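Local coordinates for protein ShdD (PDB 7AE5), which is the small zinc-binding subunit of vanillic acid decarboxylase and takes part in the non-oxidative decarboxylation and detoxification of phenolic compounds without oxygen, at the zinc ion site and the interface of chains B and A. Sequence-based numbering; all coordinates share one arbitrary frame. Chains: chain A, Protein ShdD; chain B, Phenolic acid decarboxylase.

Contact 1 is the zinc site of the small subunit ShdD, and contact 2 is part of its interface with the decarboxylase chain. Their C-alpha centres lie about 13 Å apart. They share no residue, but chain A takes part in both. Strand 11-16, which supplies the chain A residues of contact 2, follows closely on the first pair of zinc cysteines in contact 1. The metal therefore probably steadies the small fold that presents this strand. The centre of contact 2 is about 22 Å from B:Glu278, the predicted proton donor, so it does not touch that residue. The deposited assembly holds six copies of each chain.

Contact 1: the zinc ion site. Residues chain A 3, 5-8, 28, 30-33. With ZN (zinc ion), chain C.
Four cysteine sulfurs bind the zinc ion ZN in a near-tetrahedral site. Two CxxC motifs supply them, as in a zinc-ribbon-like knuckle pair. The first motif gives A:Cys3 and A:Cys6, the second A:Cys28 and A:Cys31. Each SG lies 2.3 Å from ZN. The widest angle, 115°, is between A:Cys31 SG and A:Cys6 SG.

The two motifs repeat the same torsions. The first cysteine of each pair has SG anti to its backbone N (chi1 173° in A:Cys3). The second has SG in the crowded position between backbone N and carbonyl carbon (chi1 77° in A:Cys6 and in A:Cys31). A:Gly7 and A:Cys32 follow with positive phi, which turns the chain around the metal.

Backbone N-H groups point at the sulfurs. A:Cys3 SG accepts from A:Arg5 N at 3.3 Å and from A:Cys6 N at 3.4 Å. The second motif matches this: A:Cys28 SG accepts from A:Lys30 N at 3.3 Å and from A:Cys31 N at 3.5 Å. A:Ser8 N donates to A:Cys6 SG at 3.5 Å. The equivalent bond from A:Tyr33 N to A:Cys31 SG is weak. These donors would probably offset part of the negative charge of the thiolates.

The side chain of A:Arg5 joins this second shell. It leaves with CG anti to its backbone N and bends at chi3. A:Arg5 NE donates to A:Cys31 SG over 3.5 Å, in the guanidinium plane and fairly straight. A weaker bond from NH2 reaches the same sulfur. The A:Tyr33 ring meets one guanidinium face through CD2, offset toward the rim, and A:Arg5 CB lies over a face of that ring. A:Arg5 thus ties the first knuckle to the second. With four sulfurs on the metal, the site is probably structural, holding the two loops of this small subunit together.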
# COMPACT_ATOMS: atom_id res chain seq x y z
N CYS A 3 26.44 -16.05 -45.75
CA CYS A 3 25.15 -16.06 -45.07
C CYS A 3 24.96 -14.75 -44.32
O CYS A 3 25.84 -14.32 -43.57
CB CYS A 3 25.05 -17.24 -44.11
SG CYS A 3 23.54 -17.21 -43.10
N ARG A 5 23.06 -14.14 -41.86
CA ARG A 5 22.84 -14.33 -40.43
C ARG A 5 24.06 -14.84 -39.69
O ARG A 5 24.37 -14.34 -38.60
CB ARG A 5 21.68 -15.30 -40.20
CG ARG A 5 21.31 -15.47 -38.73
CD ARG A 5 19.87 -15.92 -38.55
NE ARG A 5 19.64 -17.26 -39.05
CZ ARG A 5 18.54 -17.97 -38.83
NH1 ARG A 5 17.54 -17.48 -38.11
NH2 ARG A 5 18.43 -19.19 -39.34
N CYS A 6 24.78 -15.82 -40.24
CA CYS A 6 25.88 -16.45 -39.53
C CYS A 6 27.22 -16.31 -40.24
O CYS A 6 28.24 -16.77 -39.70
CB CYS A 6 25.58 -17.93 -39.30
SG CYS A 6 25.81 -18.97 -40.75
N GLY A 7 27.27 -15.70 -41.42
CA GLY A 7 28.52 -15.47 -42.11
C GLY A 7 29.15 -16.68 -42.76
O GLY A 7 30.26 -16.57 -43.29
N SER A 8 28.49 -17.83 -42.74
CA SER A 8 29.03 -19.01 -43.40
C SER A 8 28.95 -18.85 -44.92
O SER A 8 28.09 -18.15 -45.45
CB SER A 8 28.29 -20.27 -42.97
OG SER A 8 28.43 -21.30 -43.94
N CYS A 28 21.17 -21.27 -46.21
CA CYS A 28 22.42 -21.58 -45.52
C CYS A 28 22.34 -22.97 -44.90
O CYS A 28 21.40 -23.27 -44.16
CB CYS A 28 22.71 -20.53 -44.44
SG CYS A 28 24.07 -20.97 -43.35
N LYS A 30 24.18 -24.18 -42.62
CA LYS A 30 24.60 -24.20 -41.23
C LYS A 30 23.51 -23.74 -40.27
O LYS A 30 23.35 -24.33 -39.20
CB LYS A 30 25.85 -23.33 -41.04
CG LYS A 30 26.42 -23.37 -39.62
CD LYS A 30 26.82 -21.98 -39.15
CE LYS A 30 28.32 -21.75 -39.33
NZ LYS A 30 28.82 -20.68 -38.42
N CYS A 31 22.75 -22.71 -40.63
CA CYS A 31 21.75 -22.14 -39.74
C CYS A 31 20.35 -22.08 -40.34
O CYS A 31 19.43 -21.61 -39.66
CB CYS A 31 22.17 -20.73 -39.30
SG CYS A 31 21.91 -19.45 -40.55
N CYS A 32 20.16 -22.54 -41.58
CA CYS A 32 18.87 -22.64 -42.25
C CYS A 32 18.26 -21.28 -42.60
O CYS A 32 17.05 -21.19 -42.86
CB CYS A 32 17.86 -23.45 -41.43
SG CYS A 32 18.37 -25.15 -41.11
N TYR A 33 19.05 -20.21 -42.61
CA TYR A 33 18.54 -18.92 -43.06
C TYR A 33 18.30 -18.95 -44.56
O TYR A 33 19.18 -19.36 -45.33
CB TYR A 33 19.52 -17.80 -42.69
CG TYR A 33 18.95 -16.41 -42.90
CD1 TYR A 33 19.51 -15.54 -43.83
CD2 TYR A 33 17.86 -15.97 -42.17
CE1 TYR A 33 19.00 -14.27 -44.03
CE2 TYR A 33 17.34 -14.70 -42.35
CZ TYR A 33 17.91 -13.85 -43.29
OH TYR A 33 17.40 -12.59 -43.48
ZN ZN C . 23.79 -19.18 -41.89

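Contact 2: the interface of chains B and A. Residues chain B 171-174, 176; chain A 12, 14-15.
Strand 11-16 of chain A, extended at A:Arg12 and A:Val15 but not at A:Met14, faces the end of strand 169-173 of chain B and the turn leading into strand 176-179. Chain B belongs to the UbiD decarboxylase family, and strands 169-173 and 176-179 fall in its Rift-related domain. The patch hides 190 Å² in all.

A salt bridge joins A:Arg12 and B:Asp173. A:Arg12 starts from the crowded position (chi1 67°) and then runs extended from CG to NE, so its guanidinium reaches across tip first. A:Arg12 NH2 meets both carboxylate oxygens: it lies 2.8 Å from B:Asp173 OD2 and donates to B:Asp173 OD1 over 3.0 Å. The bond to OD1 is nearly straight, 166° at the hydrogen. B:Asp173 CG sits at the guanidinium edge, in its plane. The carboxylate is turned 62° from that plane, and NH2 comes to OD1 from above the carboxylate plane. The pair is therefore not a flat, two-nitrogen bridge.

The same carboxylate serves its own chain. B:Arg176 NH2 forms a salt bridge and a weak hydrogen bond to B:Asp173 OD2, and B:Arg174 N makes a weak bond to OD1. B:Asp173 probably offsets the charges of both arginines, since B:Arg176 NH2 lies 4.2 Å from A:Arg12 NH2. An alanine here would remove the carboxylate and would probably leave these like charges less well balanced and the subunits less firmly joined.

Beside the bridge, A:Met14 contributes the most hidden surface in the patch. CG is anti to the backbone N, and the extended chain sends its methyl tip to chain B. A:Met14 CE lies 3.4 Å from the carbonyl oxygen B:Lys172 O. A:Met14 CE is also 3.5 Å from B:Asp173 CA. A:Met14 CE touches B:Val171 CG1 at 3.6 Å, the two side chains crossing at about a right angle. A looser contact brings A:Val15 CG1 to 4.0 Å from B:Arg174 CB.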
# COMPACT_ATOMS: atom_id res chain seq x y z
N VAL B 171 9.72 -22.93 -44.02
CA VAL B 171 10.17 -23.67 -45.19
C VAL B 171 11.69 -23.78 -45.14
O VAL B 171 12.40 -22.76 -45.13
CB VAL B 171 9.69 -23.01 -46.48
CG1 VAL B 171 10.18 -23.78 -47.69
CG2 VAL B 171 8.18 -22.91 -46.49
N LYS B 172 12.20 -25.01 -45.09
CA LYS B 172 13.63 -25.27 -44.99
C LYS B 172 14.23 -25.73 -46.31
O LYS B 172 15.23 -25.17 -46.77
CB LYS B 172 13.90 -26.32 -43.90
CG LYS B 172 14.55 -25.75 -42.65
CD LYS B 172 13.51 -25.27 -41.66
CE LYS B 172 14.16 -24.47 -40.54
NZ LYS B 172 15.06 -25.31 -39.71
N ASP B 173 13.65 -26.76 -46.92
CA ASP B 173 14.02 -27.18 -48.27
C ASP B 173 12.76 -27.27 -49.12
O ASP B 173 11.64 -27.06 -48.63
CB ASP B 173 14.77 -28.52 -48.25
CG ASP B 173 15.83 -28.60 -49.34
OD1 ASP B 173 15.87 -27.68 -50.19
OD2 ASP B 173 16.63 -29.55 -49.33
N ARG B 174 12.94 -27.57 -50.40
CA ARG B 174 11.80 -27.62 -51.32
C ARG B 174 10.76 -28.65 -50.90
O ARG B 174 9.59 -28.52 -51.27
CB ARG B 174 12.29 -27.90 -52.74
CG ARG B 174 12.94 -29.26 -52.94
CD ARG B 174 13.85 -29.27 -54.16
NE ARG B 174 13.12 -29.09 -55.40
CZ ARG B 174 13.01 -30.01 -56.35
NH1 ARG B 174 13.58 -31.20 -56.23
NH2 ARG B 174 12.31 -29.73 -57.45
N ARG B 176 10.94 -29.88 -47.39
CA ARG B 176 11.20 -29.98 -45.97
C ARG B 176 10.77 -28.70 -45.27
O ARG B 176 10.89 -27.61 -45.83
CB ARG B 176 12.69 -30.25 -45.69
CG ARG B 176 13.02 -31.70 -45.45
CD ARG B 176 14.42 -31.87 -44.89
NE ARG B 176 15.42 -31.18 -45.70
CZ ARG B 176 16.10 -30.10 -45.31
NH1 ARG B 176 15.89 -29.55 -44.13
NH2 ARG B 176 17.00 -29.58 -46.13
N ARG A 12 23.70 -22.60 -50.48
CA ARG A 12 23.39 -23.20 -51.76
C ARG A 12 22.09 -22.63 -52.29
O ARG A 12 21.30 -22.03 -51.56
CB ARG A 12 23.28 -24.72 -51.67
CG ARG A 12 22.10 -25.19 -50.84
CD ARG A 12 22.04 -26.70 -50.73
NE ARG A 12 20.94 -27.12 -49.87
CZ ARG A 12 19.70 -27.32 -50.29
NH1 ARG A 12 19.37 -27.16 -51.56
NH2 ARG A 12 18.77 -27.68 -49.41
N MET A 14 18.41 -22.94 -53.33
CA MET A 14 17.31 -23.79 -52.89
C MET A 14 16.33 -24.09 -54.01
O MET A 14 16.05 -25.25 -54.31
CB MET A 14 16.61 -23.14 -51.69
CG MET A 14 15.40 -23.87 -51.15
SD MET A 14 14.86 -23.03 -49.65
CE MET A 14 13.36 -23.91 -49.27
N VAL A 15 15.81 -23.04 -54.66
CA VAL A 15 14.91 -23.17 -55.80
C VAL A 15 15.18 -22.03 -56.77
O VAL A 15 15.87 -21.06 -56.45
CB VAL A 15 13.41 -23.15 -55.39
CG1 VAL A 15 13.06 -24.34 -54.51
CG2 VAL A 15 13.07 -21.84 -54.69